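Local coordinates for putative ABC-transporter ATP-binding protein (Alicyclobacillus acidocaldarius, PDB 1Z47), which probably binds and hydrolyses ATP as the nucleotide-binding subunit of a putative sulfate ABC transporter, at residues V283-L291 with E323-S331. Numbering follows the deposited sequence.
Sequences VVRPKDVEL and EVWEVHVPS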
loop_
_atom_site.group_PDB
_atom_site.type_symbol
_atom_site.label_atom_id
_atom_site.label_comp_id
_atom_site.label_asym_id
_atom_site.label_seq_id
_atom_site.Cartn_x
_atom_site.Cartn_y
_atom_site.Cartn_z
ATOM N N VAL B 283 9.214 -20.848 -6.058
ATOM C CA VAL B 283 8.748 -19.459 -5.974
ATOM C C VAL B 283 8.845 -18.827 -7.367
ATOM O O VAL B 283 9.919 -18.774 -7.958
ATOM C CB VAL B 283 9.593 -18.667 -4.948
ATOM C CG1 VAL B 283 9.082 -17.225 -4.818
ATOM C CG2 VAL B 283 9.493 -19.340 -3.592
ATOM N N VAL B 284 7.716 -18.372 -7.892
ATOM C CA VAL B 284 7.689 -17.763 -9.220
ATOM C C VAL B 284 6.931 -16.447 -9.161
ATOM O O VAL B 284 5.762 -16.412 -8.772
ATOM C CB VAL B 284 7.002 -18.721 -10.261
ATOM C CG1 VAL B 284 6.955 -18.071 -11.651
ATOM C CG2 VAL B 284 7.739 -20.078 -10.291
ATOM N N ARG B 285 7.606 -15.357 -9.532
ATOM C CA ARG B 285 6.968 -14.046 -9.511
ATOM C C ARG B 285 5.951 -13.890 -10.633
ATOM O O ARG B 285 6.173 -14.351 -11.741
ATOM C CB ARG B 285 8.044 -12.951 -9.537
ATOM C CG ARG B 285 8.938 -13.009 -8.285
ATOM C CD ARG B 285 9.691 -11.712 -8.042
ATOM N NE ARG B 285 10.742 -11.842 -7.049
ATOM C CZ ARG B 285 10.553 -11.789 -5.739
ATOM N NH1 ARG B 285 9.336 -11.609 -5.247
ATOM N NH2 ARG B 285 11.588 -11.898 -4.925
ATOM N N PRO B 286 4.810 -13.249 -10.352
ATOM C CA PRO B 286 3.745 -13.054 -11.350
ATOM C C PRO B 286 4.199 -12.546 -12.726
ATOM O O PRO B 286 3.655 -12.951 -13.755
ATOM C CB PRO B 286 2.800 -12.079 -10.663
ATOM C CG PRO B 286 2.908 -12.478 -9.206
ATOM C CD PRO B 286 4.432 -12.645 -9.061
ATOM N N LYS B 287 5.181 -11.655 -12.731
ATOM C CA LYS B 287 5.693 -11.095 -13.970
ATOM C C LYS B 287 6.526 -12.120 -14.754
ATOM O O LYS B 287 6.710 -11.973 -15.962
ATOM C CB LYS B 287 6.558 -9.858 -13.672
ATOM C CG LYS B 287 7.922 -10.152 -13.040
ATOM C CD LYS B 287 8.682 -8.850 -12.780
ATOM C CE LYS B 287 10.175 -9.059 -12.518
ATOM N NZ LYS B 287 10.446 -9.909 -11.323
ATOM N N ASP B 288 7.015 -13.155 -14.071
ATOM C CA ASP B 288 7.851 -14.175 -14.710
ATOM C C ASP B 288 7.142 -15.368 -15.315
ATOM O O ASP B 288 7.743 -16.428 -15.473
ATOM C CB ASP B 288 8.893 -14.691 -13.724
ATOM C CG ASP B 288 9.821 -13.613 -13.255
ATOM O OD1 ASP B 288 10.152 -12.733 -14.079
ATOM O OD2 ASP B 288 10.229 -13.646 -12.069
ATOM N N VAL B 289 5.873 -15.203 -15.656
ATOM C CA VAL B 289 5.090 -16.270 -16.255
ATOM C C VAL B 289 4.400 -15.716 -17.506
ATOM O O VAL B 289 3.757 -14.665 -17.444
ATOM C CB VAL B 289 4.030 -16.778 -15.264
ATOM C CG1 VAL B 289 3.227 -17.909 -15.887
ATOM C CG2 VAL B 289 4.721 -17.241 -13.961
ATOM N N GLU B 290 4.538 -16.413 -18.635
ATOM C CA GLU B 290 3.927 -15.966 -19.891
ATOM C C GLU B 290 2.761 -16.848 -20.313
ATOM O O GLU B 290 2.823 -18.071 -20.201
ATOM C CB GLU B 290 4.987 -15.934 -20.984
ATOM C CG GLU B 290 6.316 -15.404 -20.482
ATOM C CD GLU B 290 7.347 -15.246 -21.586
ATOM O OE1 GLU B 290 7.302 -14.227 -22.312
ATOM O OE2 GLU B 290 8.200 -16.145 -21.730
ATOM N N LEU B 291 1.692 -16.226 -20.800
ATOM C CA LEU B 291 0.513 -16.962 -21.220
ATOM C C LEU B 291 0.315 -16.955 -22.731
ATOM O O LEU B 291 0.536 -15.945 -23.399
ATOM C CB LEU B 291 -0.718 -16.387 -20.533
ATOM C CG LEU B 291 -0.497 -16.157 -19.036
ATOM C CD1 LEU B 291 -1.755 -15.590 -18.425
ATOM C CD2 LEU B 291 -0.101 -17.459 -18.367
ATOM N N GLU B 323 -4.568 -25.075 -8.606
ATOM C CA GLU B 323 -3.735 -24.004 -8.090
ATOM C C GLU B 323 -4.123 -22.696 -8.771
ATOM O O GLU B 323 -4.226 -22.632 -10.002
ATOM C CB GLU B 323 -2.269 -24.288 -8.363
ATOM C CG GLU B 323 -1.628 -25.332 -7.442
ATOM C CD GLU B 323 -0.181 -25.588 -7.819
ATOM O OE1 GLU B 323 0.540 -26.256 -7.042
ATOM O OE2 GLU B 323 0.232 -25.111 -8.905
ATOM N N VAL B 324 -4.342 -21.651 -7.977
ATOM C CA VAL B 324 -4.686 -20.358 -8.543
ATOM C C VAL B 324 -3.421 -19.524 -8.553
ATOM O O VAL B 324 -2.887 -19.171 -7.503
ATOM C CB VAL B 324 -5.804 -19.664 -7.727
ATOM C CG1 VAL B 324 -6.012 -18.217 -8.199
ATOM C CG2 VAL B 324 -7.093 -20.426 -7.908
ATOM N N TRP B 325 -2.931 -19.247 -9.755
ATOM C CA TRP B 325 -1.712 -18.465 -9.959
ATOM C C TRP B 325 -2.020 -17.027 -10.358
ATOM O O TRP B 325 -2.995 -16.768 -11.066
ATOM C CB TRP B 325 -0.862 -19.054 -11.087
ATOM C CG TRP B 325 -0.142 -20.317 -10.760
ATOM C CD1 TRP B 325 -0.701 -21.490 -10.332
ATOM C CD2 TRP B 325 1.268 -20.554 -10.858
ATOM N NE1 TRP B 325 0.274 -22.436 -10.159
ATOM C CE2 TRP B 325 1.491 -21.896 -10.476
ATOM C CE3 TRP B 325 2.363 -19.767 -11.231
ATOM C CZ2 TRP B 325 2.771 -22.474 -10.459
ATOM C CZ3 TRP B 325 3.639 -20.337 -11.217
ATOM C CH2 TRP B 325 3.831 -21.683 -10.831
ATOM N N GLU B 326 -1.175 -16.101 -9.908
ATOM C CA GLU B 326 -1.309 -14.701 -10.277
ATOM C C GLU B 326 -0.189 -14.423 -11.267
ATOM O O GLU B 326 0.975 -14.707 -11.011
ATOM C CB GLU B 326 -1.169 -13.747 -9.077
ATOM C CG GLU B 326 -1.344 -12.274 -9.509
ATOM C CD GLU B 326 -1.327 -11.274 -8.357
ATOM O OE1 GLU B 326 -1.455 -11.693 -7.189
ATOM O OE2 GLU B 326 -1.201 -10.062 -8.632
ATOM N N VAL B 327 -0.567 -13.878 -12.410
ATOM C CA VAL B 327 0.381 -13.570 -13.463
ATOM C C VAL B 327 0.235 -12.099 -13.853
ATOM O O VAL B 327 -0.875 -11.572 -13.886
ATOM C CB VAL B 327 0.095 -14.443 -14.727
ATOM C CG1 VAL B 327 1.044 -14.037 -15.878
ATOM C CG2 VAL B 327 0.247 -15.952 -14.382
ATOM N N HIS B 328 1.355 -11.454 -14.163
ATOM C CA HIS B 328 1.331 -10.053 -14.576
ATOM C C HIS B 328 1.713 -9.955 -16.051
ATOM O O HIS B 328 2.827 -10.301 -16.423
ATOM C CB HIS B 328 2.299 -9.227 -13.713
ATOM C CG HIS B 328 1.836 -9.044 -12.296
ATOM N ND1 HIS B 328 2.561 -8.345 -11.357
ATOM C CD2 HIS B 328 0.700 -9.447 -11.672
ATOM C CE1 HIS B 328 1.895 -8.328 -10.214
ATOM N NE2 HIS B 328 0.762 -8.989 -10.378
ATOM N N VAL B 329 0.788 -9.512 -16.895
ATOM C CA VAL B 329 1.107 -9.376 -18.323
ATOM C C VAL B 329 1.191 -7.895 -18.699
ATOM O O VAL B 329 0.506 -7.071 -18.100
ATOM C CB VAL B 329 0.061 -10.068 -19.209
ATOM C CG1 VAL B 329 -0.030 -11.548 -18.847
ATOM C CG2 VAL B 329 -1.294 -9.410 -19.038
ATOM N N PRO B 330 2.027 -7.538 -19.699
ATOM C CA PRO B 330 2.186 -6.142 -20.140
ATOM C C PRO B 330 0.876 -5.409 -20.446
ATOM O O PRO B 330 -0.102 -6.022 -20.878
ATOM C CB PRO B 330 3.080 -6.269 -21.372
ATOM C CG PRO B 330 2.761 -7.638 -21.890
ATOM C CD PRO B 330 2.729 -8.449 -20.619
ATOM N N SER B 331 0.853 -4.100 -20.203
ATOM C CA SER B 331 -0.346 -3.302 -20.473
ATOM C C SER B 331 -0.829 -3.556 -21.895
ATOM O O SER B 331 -2.033 -3.528 -22.179
ATOM C CB SER B 331 -0.054 -1.814 -20.304
ATOM O OG SER B 331 0.330 -1.520 -18.973
HETATM O O HOH W 1 3.791 -12.075 -18.067
#
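Pro286 sets its CB over one face of the His328 imidazole, 3.5 Å from the ring centroid and 10° off the ring normal, a CH-pi contact. Tyr312 also stacks on this ring, and in the ring plane NE2 donates to Glu326 OE2 at 2.8 Å, meeting the carboxylate from above its plane. His328 CG stands anti to its carbonyl carbon (chi1 -71°), which puts the ring against the CB of Pro286. With an alanine here, that CB would probably lose its aromatic face and the Glu326 carboxylate its imidazole partner.

The backbones of the two residues are also joined: His328 N donates to Pro286 O at 2.8 Å, nearly straight at hydrogen but from well above the carbonyl plane. A water bridges the segments, donating to both Val289 O and His328 O. Val327 splits its methyls between two neighbours: CG2 lies 3.9 Å from Val289 CG1, and CG1 4.1 Å from Leu291 CD1. Val284 packs CB against Trp325 CZ3 at 3.9 Å, while the indole NE1 is tied to Glu323 OE2 at 3.0 Å.

The turn from strand 279-284 of the three-stranded sheet into 289-293 thus lies against 324-330; these last two are the outermost strands, within this chain, of one five-stranded antiparallel sheet. With one direct hydrogen bond across it, the junction relies chiefly on apolar and CH-pi packing, and the histidine-carboxylate pair probably fixes the ring's rotation.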